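Local coordinates for protein of unknown function DUF574 (Streptomyces avermitilis, PDB 3GIW) that binds S-adenosyl-L-homocysteine in a Rossmann-type fold and is probably an S-adenosylmethionine-dependent methyltransferase whose substrate is unknown, at residues 40-43 and 44-48; 116-119 and 120-123; 146-150 and 151-155. All blocks are in the same frame, centred on the assembly; numbering follows the deposited sequence.

In the fold
All three contacts are local and partly buried, well out from the centre of the chain, and none touches another. Interaction 1 lies within one continuous helix, 39-51, and its distinctive bond is a salt bridge between side chains on the exposed flank. Interactions 2 and 3 sit instead at breaks between short helices next to strand 132-137, an outermost strand of the Rossmann-type sheet, and their side chains serve backbone carbonyls: a serine hydroxyl in interaction 2, an arginine guanidinium in interaction 3. Their inward residues also come close to residues that bind S-adenosyl-L-homocysteine, Val117 to Asp112 and Ile146 to Met140. The centres of interactions 1 and 3 are about 35 Å apart.

Interaction 1 of 3, residues 40-43 and 44-48; sequences ADKE and AGDAM
The carboxylate of Asp46 lies with one face over the backbone carbonyl of Lys42, Asp46 CG standing 3.2 Å from Lys42 O, while OD2, at the edge, receives the Lys42 ammonium on its syn side. This is an i to i+4 salt bridge on the outer side of the alpha-helix 39-51. Lys42 NZ lies 2.8 Å from Asp46 OD2, which accepts through its syn lone pair, on the side of OD1. OD1 itself is hydrogen-bonded to Tyr30 of helix 24-31, which also packs against Lys42, so both carboxylate oxygens are engaged. With an alanine here, the Lys42 ammonium would probably be left without its mate and free to swing, and Tyr30 would lose its hydrogen-bond partner.

Next to Lys42, Glu43 sends its OE2 to Arg220 in a second salt bridge. Beneath these charges runs the regular helical bonding: Asp46 N donates to Lys42 O at 2.8 Å and Ala47 N to Glu43 O at 3.0 Å. On the buried side Ala44 CB rests 3.6 Å from Ala40 O and touches Ile27. Lys42 runs extended with CG anti to the backbone N, then turns only at its last torsion (chi4 -51°), which carries NZ over to Asp46 OD2.

Interaction 2 of 3, residues 116-119 and 120-123; sequences IVLT and LSQG
Leu120 packs back over the preceding turn. Its CG lies 3.6 Å from Ile116 O, and its CD1 reaches Ile116 CG1 at 4.2 Å, the two side chains running side by side in the same direction. The Leu120 amide bonds Val117 O at 2.9 Å, and Ile116 O only weakly, so the bonding here is mainly i to i+3.

Ser121 grips the next carbonyl twice. Its OG sits between the backbone N and the carbonyl carbon (chi1 62°), which turns it back to donate to Leu118 O at 2.8 Å, in the carbonyl plane and on a lone pair; Ser121 N approaches the same oxygen at 3.1 Å from above that plane. This is the break between helices 115-119 and 122-125, which follow strand 107-112 in the Rossmann-type fold, and the side chain of Val117 lies about 4 Å from that of Asp112, which ends that strand and binds S-adenosyl-L-homocysteine.

Thr119 folds the same way: its OG1 donates to Ile116 O at 2.7 Å and lies 3.7 Å from Leu120 CG. A water spans the break, donating to Thr119 O and accepting from Gln122 N.

Interaction 3 of 3, residues 146-150 and 151-155; sequences ILDAP and ELRDT
Arg153 sets CG anti to its carbonyl carbon (chi1 -70°) and then bends at chi2 (-65°), which folds the side chain back until NE meets the carbonyl of Leu147. The bond is short and straight, Arg153 NE to Leu147 O 2.9 Å with an N-H...O angle of 165°, and the oxygen sits at the edge of the guanidinium, in its plane. Asp148 runs beside the arginine and points the same way, but its OD1 is 3.9 Å from Arg153 NH2 and well out of the guanidinium plane, a long salt bridge of charge alone with no N-H aimed at it.

Leu152 fills in beside the same stretch of carbonyls. Its CG swings away from the backbone N, bringing CD1 to 3.3 Å from Ile146 O and 4.0 Å from Ile146 CG2, while CD2 approaches Leu147 O.

What these groups bridge is a short turn between two helices, 143-147 and 150-153, on the edge of the Rossmann-type sheet. Asp148 leaves helical geometry, and Ala149 takes the N-cap position of the second helix. Ala149 O then accepts Arg153 N at 3.0 Å, with a weak bond from Leu152 N; Pro150 O accepts Asp154 N in the following turn.

Pro150 opens the second helix, and Glu151 curls back beside its ring, OE1 lying 3.5 Å from Pro150 CD. Ala149 and Glu151 pack on Val136 of strand 132-137, Leu147 reaches helix 179-187, and the side chain of Ile146 comes within about 4 Å of that of Met140, a residue that binds S-adenosyl-L-homocysteine.

Interaction 1 of 3, residues 40-43 and 44-48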
loop_
_atom_site.group_PDB
_atom_site.type_symbol
_atom_site.label_atom_id
_atom_site.label_comp_id
_atom_site.label_asym_id
_atom_site.label_seq_id
_atom_site.Cartn_x
_atom_site.Cartn_y
_atom_site.Cartn_z
ATOM N N ALA A 40 6.853 -12.586 -17.943
ATOM C CA ALA A 40 7.954 -12.314 -16.985
ATOM C C ALA A 40 7.463 -12.221 -15.524
ATOM O O ALA A 40 8.171 -12.635 -14.590
ATOM C CB ALA A 40 8.713 -11.067 -17.363
ATOM N N ASP A 41 6.263 -11.671 -15.332
ATOM C CA ASP A 41 5.662 -11.560 -13.985
ATOM C C ASP A 41 5.218 -12.911 -13.436
ATOM O O ASP A 41 5.419 -13.231 -12.261
ATOM C CB ASP A 41 4.487 -10.601 -14.025
ATOM C CG ASP A 41 4.862 -9.249 -14.563
ATOM O OD1 ASP A 41 5.765 -8.607 -13.982
ATOM O OD2 ASP A 41 4.218 -8.867 -15.574
ATOM N N LYS A 42 4.602 -13.728 -14.283
ATOM C CA LYS A 42 4.249 -15.107 -13.904
ATOM C C LYS A 42 5.488 -15.939 -13.528
ATOM O O LYS A 42 5.485 -16.692 -12.556
ATOM C CB LYS A 42 3.500 -15.792 -15.053
ATOM C CG LYS A 42 3.237 -17.263 -14.820
ATOM C CD LYS A 42 2.294 -17.779 -15.904
ATOM C CE LYS A 42 1.639 -19.077 -15.526
ATOM N NZ LYS A 42 2.562 -20.110 -15.069
ATOM N N GLU A 43 6.562 -15.819 -14.305
ATOM C CA GLU A 43 7.760 -16.601 -14.043
ATOM C C GLU A 43 8.343 -16.222 -12.678
ATOM O O GLU A 43 8.760 -17.097 -11.899
ATOM C CB GLU A 43 8.796 -16.359 -15.139
ATOM C CG GLU A 43 10.093 -17.204 -15.042
ATOM C CD GLU A 43 11.169 -16.626 -14.124
ATOM O OE1 GLU A 43 11.182 -15.409 -13.847
ATOM O OE2 GLU A 43 12.033 -17.413 -13.681
ATOM N N ALA A 44 8.401 -14.919 -12.401
ATOM C CA ALA A 44 8.836 -14.423 -11.093
ATOM C C ALA A 44 7.935 -14.931 -9.965
ATOM O O ALA A 44 8.436 -15.488 -8.975
ATOM C CB ALA A 44 8.904 -12.893 -11.110
ATOM N N GLY A 45 6.619 -14.748 -10.093
ATOM C CA GLY A 45 5.703 -15.183 -9.040
ATOM C C GLY A 45 5.781 -16.675 -8.776
ATOM O O GLY A 45 5.717 -17.108 -7.625
ATOM N N ASP A 46 5.876 -17.461 -9.849
ATOM C CA ASP A 46 5.981 -18.921 -9.714
ATOM C C ASP A 46 7.297 -19.326 -9.024
ATOM O O ASP A 46 7.287 -20.205 -8.160
ATOM C CB ASP A 46 5.826 -19.606 -11.071
ATOM C CG ASP A 46 4.413 -19.564 -11.602
ATOM O OD1 ASP A 46 3.479 -19.209 -10.868
ATOM O OD2 ASP A 46 4.235 -19.945 -12.788
ATOM N N ALA A 47 8.405 -18.687 -9.366
ATOM C CA ALA A 47 9.691 -18.948 -8.692
ATOM C C ALA A 47 9.599 -18.592 -7.210
ATOM O O ALA A 47 10.135 -19.292 -6.346
ATOM C CB ALA A 47 10.844 -18.167 -9.360
HETATM N N MSE A 48 8.940 -17.477 -6.896
HETATM C CA MSE A 48 8.836 -17.050 -5.505
HETATM C C MSE A 48 7.938 -17.946 -4.668
HETATM O O MSE A 48 8.247 -18.258 -3.504
HETATM C CB MSE A 48 8.329 -15.632 -5.461
HETATM C CG MSE A 48 9.295 -14.656 -6.071
HETATM SE SE MSE A 48 8.459 -12.915 -6.412
HETATM C CE MSE A 48 10.060 -12.057 -7.069
#

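Interaction 2 of 3, residues 116-119 and 120-123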
loop_
_atom_site.group_PDB
_atom_site.type_symbol
_atom_site.label_atom_id
_atom_site.label_comp_id
_atom_site.label_asym_id
_atom_site.label_seq_id
_atom_site.Cartn_x
_atom_site.Cartn_y
_atom_site.Cartn_z
ATOM N N ILE A 116 1.947 0.778 -16.433
ATOM C CA ILE A 116 0.717 -0.006 -16.668
ATOM C C ILE A 116 -0.481 0.559 -15.871
ATOM O O ILE A 116 -1.651 0.486 -16.289
ATOM C CB ILE A 116 0.926 -1.498 -16.328
ATOM C CG1 ILE A 116 -0.131 -2.360 -17.033
ATOM C CG2 ILE A 116 0.912 -1.764 -14.790
ATOM C CD1 ILE A 116 0.098 -3.876 -16.883
ATOM N N VAL A 117 -0.214 1.161 -14.701
ATOM C CA VAL A 117 -1.325 1.685 -13.888
ATOM C C VAL A 117 -2.059 2.812 -14.647
ATOM O O VAL A 117 -3.296 2.874 -14.682
ATOM C CB VAL A 117 -0.881 2.084 -12.441
ATOM C CG1 VAL A 117 -2.095 2.572 -11.616
ATOM C CG2 VAL A 117 -0.220 0.873 -11.772
ATOM N N LEU A 118 -1.302 3.709 -15.266
ATOM C CA LEU A 118 -1.905 4.758 -16.087
ATOM C C LEU A 118 -2.856 4.141 -17.143
ATOM O O LEU A 118 -3.952 4.628 -17.321
ATOM C CB LEU A 118 -0.828 5.611 -16.765
ATOM C CG LEU A 118 -1.382 6.777 -17.610
ATOM C CD1 LEU A 118 -2.231 7.765 -16.791
ATOM C CD2 LEU A 118 -0.233 7.482 -18.341
ATOM N N THR A 119 -2.435 3.054 -17.791
ATOM C CA THR A 119 -3.308 2.429 -18.807
ATOM C C THR A 119 -4.616 1.885 -18.251
ATOM O O THR A 119 -5.583 1.708 -19.013
ATOM C CB THR A 119 -2.605 1.293 -19.590
ATOM O OG1 THR A 119 -2.499 0.101 -18.800
ATOM C CG2 THR A 119 -1.217 1.756 -20.091
ATOM N N LEU A 120 -4.632 1.602 -16.949
ATOM C CA LEU A 120 -5.769 1.031 -16.233
ATOM C C LEU A 120 -6.487 2.077 -15.375
ATOM O O LEU A 120 -7.309 1.734 -14.531
ATOM C CB LEU A 120 -5.294 -0.145 -15.370
ATOM C CG LEU A 120 -4.733 -1.309 -16.176
ATOM C CD1 LEU A 120 -3.903 -2.247 -15.306
ATOM C CD2 LEU A 120 -5.871 -2.064 -16.804
ATOM N N SER A 121 -6.192 3.352 -15.591
ATOM C CA SER A 121 -6.646 4.374 -14.650
ATOM C C SER A 121 -8.143 4.730 -14.759
ATOM O O SER A 121 -8.659 5.335 -13.857
ATOM C CB SER A 121 -5.763 5.626 -14.690
ATOM O OG SER A 121 -5.800 6.228 -15.941
ATOM N N GLN A 122 -8.860 4.336 -15.824
ATOM C CA GLN A 122 -10.313 4.637 -15.859
ATOM C C GLN A 122 -11.090 4.171 -14.593
ATOM O O GLN A 122 -11.952 4.908 -14.083
ATOM C CB GLN A 122 -10.963 4.043 -17.128
ATOM C CG GLN A 122 -12.406 4.461 -17.326
ATOM C CD GLN A 122 -13.424 3.639 -16.530
ATOM O OE1 GLN A 122 -13.190 2.494 -16.152
ATOM N NE2 GLN A 122 -14.595 4.242 -16.320
ATOM N N GLY A 123 -10.830 2.958 -14.128
ATOM C CA GLY A 123 -11.501 2.452 -12.916
ATOM C C GLY A 123 -11.206 3.237 -11.650
ATOM O O GLY A 123 -12.054 3.346 -10.766
HETATM O O HOH W 1 -7.981 2.949 -18.480
#

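Interaction 3 of 3, residues 146-150 and 151-155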
loop_
_atom_site.group_PDB
_atom_site.type_symbol
_atom_site.label_atom_id
_atom_site.label_comp_id
_atom_site.label_asym_id
_atom_site.label_seq_id
_atom_site.Cartn_x
_atom_site.Cartn_y
_atom_site.Cartn_z
ATOM N N ILE A 146 4.277 15.064 -6.267
ATOM C CA ILE A 146 3.012 14.586 -5.785
ATOM C C ILE A 146 2.248 15.745 -5.182
ATOM O O ILE A 146 1.142 16.028 -5.589
ATOM C CB ILE A 146 3.211 13.425 -4.762
ATOM C CG1 ILE A 146 3.930 12.245 -5.460
ATOM C CG2 ILE A 146 1.902 13.030 -4.138
ATOM C CD1 ILE A 146 4.353 11.074 -4.579
ATOM N N LEU A 147 2.855 16.426 -4.199
ATOM C CA LEU A 147 2.123 17.414 -3.381
ATOM C C LEU A 147 1.688 18.674 -4.168
ATOM O O LEU A 147 0.648 19.277 -3.867
ATOM C CB LEU A 147 2.964 17.805 -2.152
ATOM C CG LEU A 147 3.308 16.670 -1.175
ATOM C CD1 LEU A 147 4.354 17.084 -0.127
ATOM C CD2 LEU A 147 2.041 16.208 -0.542
ATOM N N ASP A 148 2.448 19.031 -5.185
ATOM C CA ASP A 148 2.104 20.168 -6.063
ATOM C C ASP A 148 1.422 19.782 -7.379
ATOM O O ASP A 148 1.211 20.647 -8.250
ATOM C CB ASP A 148 3.354 20.974 -6.398
ATOM C CG ASP A 148 3.945 21.628 -5.191
ATOM O OD1 ASP A 148 3.163 21.955 -4.261
ATOM O OD2 ASP A 148 5.183 21.794 -5.188
ATOM N N ALA A 149 1.095 18.494 -7.539
ATOM C CA ALA A 149 0.422 18.029 -8.750
ATOM C C ALA A 149 -0.939 18.695 -8.851
ATOM O O ALA A 149 -1.710 18.700 -7.901
ATOM C CB ALA A 149 0.256 16.492 -8.739
ATOM N N PRO A 150 -1.264 19.267 -10.015
ATOM C CA PRO A 150 -2.558 19.935 -10.127
ATOM C C PRO A 150 -3.737 18.971 -9.912
ATOM O O PRO A 150 -4.787 19.387 -9.396
ATOM C CB PRO A 150 -2.540 20.523 -11.547
ATOM C CG PRO A 150 -1.439 19.814 -12.249
ATOM C CD PRO A 150 -0.467 19.347 -11.249
ATOM N N GLU A 151 -3.567 17.701 -10.279
ATOM C CA GLU A 151 -4.616 16.707 -10.082
ATOM C C GLU A 151 -4.921 16.539 -8.608
ATOM O O GLU A 151 -6.074 16.348 -8.219
ATOM C CB GLU A 151 -4.199 15.343 -10.656
ATOM C CG GLU A 151 -4.037 15.329 -12.169
ATOM C CD GLU A 151 -2.608 15.632 -12.649
ATOM O OE1 GLU A 151 -1.756 16.148 -11.886
ATOM O OE2 GLU A 151 -2.338 15.341 -13.830
ATOM N N LEU A 152 -3.876 16.632 -7.799
ATOM C CA LEU A 152 -3.996 16.505 -6.355
ATOM C C LEU A 152 -4.604 17.751 -5.754
ATOM O O LEU A 152 -5.553 17.656 -4.973
ATOM C CB LEU A 152 -2.640 16.261 -5.718
ATOM C CG LEU A 152 -2.670 16.012 -4.216
ATOM C CD1 LEU A 152 -1.522 15.072 -3.862
ATOM C CD2 LEU A 152 -2.543 17.311 -3.463
ATOM N N ARG A 153 -4.097 18.914 -6.163
ATOM C CA ARG A 153 -4.582 20.187 -5.594
ATOM C C ARG A 153 -5.994 20.543 -6.009
ATOM O O ARG A 153 -6.644 21.305 -5.301
ATOM C CB ARG A 153 -3.645 21.338 -5.940
ATOM C CG ARG A 153 -2.345 21.266 -5.227
ATOM C CD ARG A 153 -2.551 21.416 -3.730
ATOM N NE ARG A 153 -1.288 21.301 -3.031
ATOM C CZ ARG A 153 -0.807 22.166 -2.138
ATOM N NH1 ARG A 153 -1.496 23.238 -1.740
ATOM N NH2 ARG A 153 0.371 21.912 -1.592
ATOM N N ASP A 154 -6.443 20.021 -7.150
ATOM C CA ASP A 154 -7.845 20.124 -7.561
ATOM C C ASP A 154 -8.763 19.117 -6.936
ATOM O O ASP A 154 -9.986 19.207 -7.118
ATOM C CB ASP A 154 -7.992 20.032 -9.084
ATOM C CG ASP A 154 -7.450 21.254 -9.796
ATOM O OD1 ASP A 154 -7.278 22.306 -9.141
ATOM O OD2 ASP A 154 -7.195 21.140 -11.018
ATOM N N THR A 155 -8.189 18.142 -6.224
ATOM C CA THR A 155 -8.976 17.067 -5.674
ATOM C C THR A 155 -9.070 17.177 -4.153
ATOM O O THR A 155 -10.163 17.141 -3.616
ATOM C CB THR A 155 -8.413 15.691 -6.128
ATOM O OG1 THR A 155 -8.412 15.661 -7.572
ATOM C CG2 THR A 155 -9.270 14.525 -5.618
#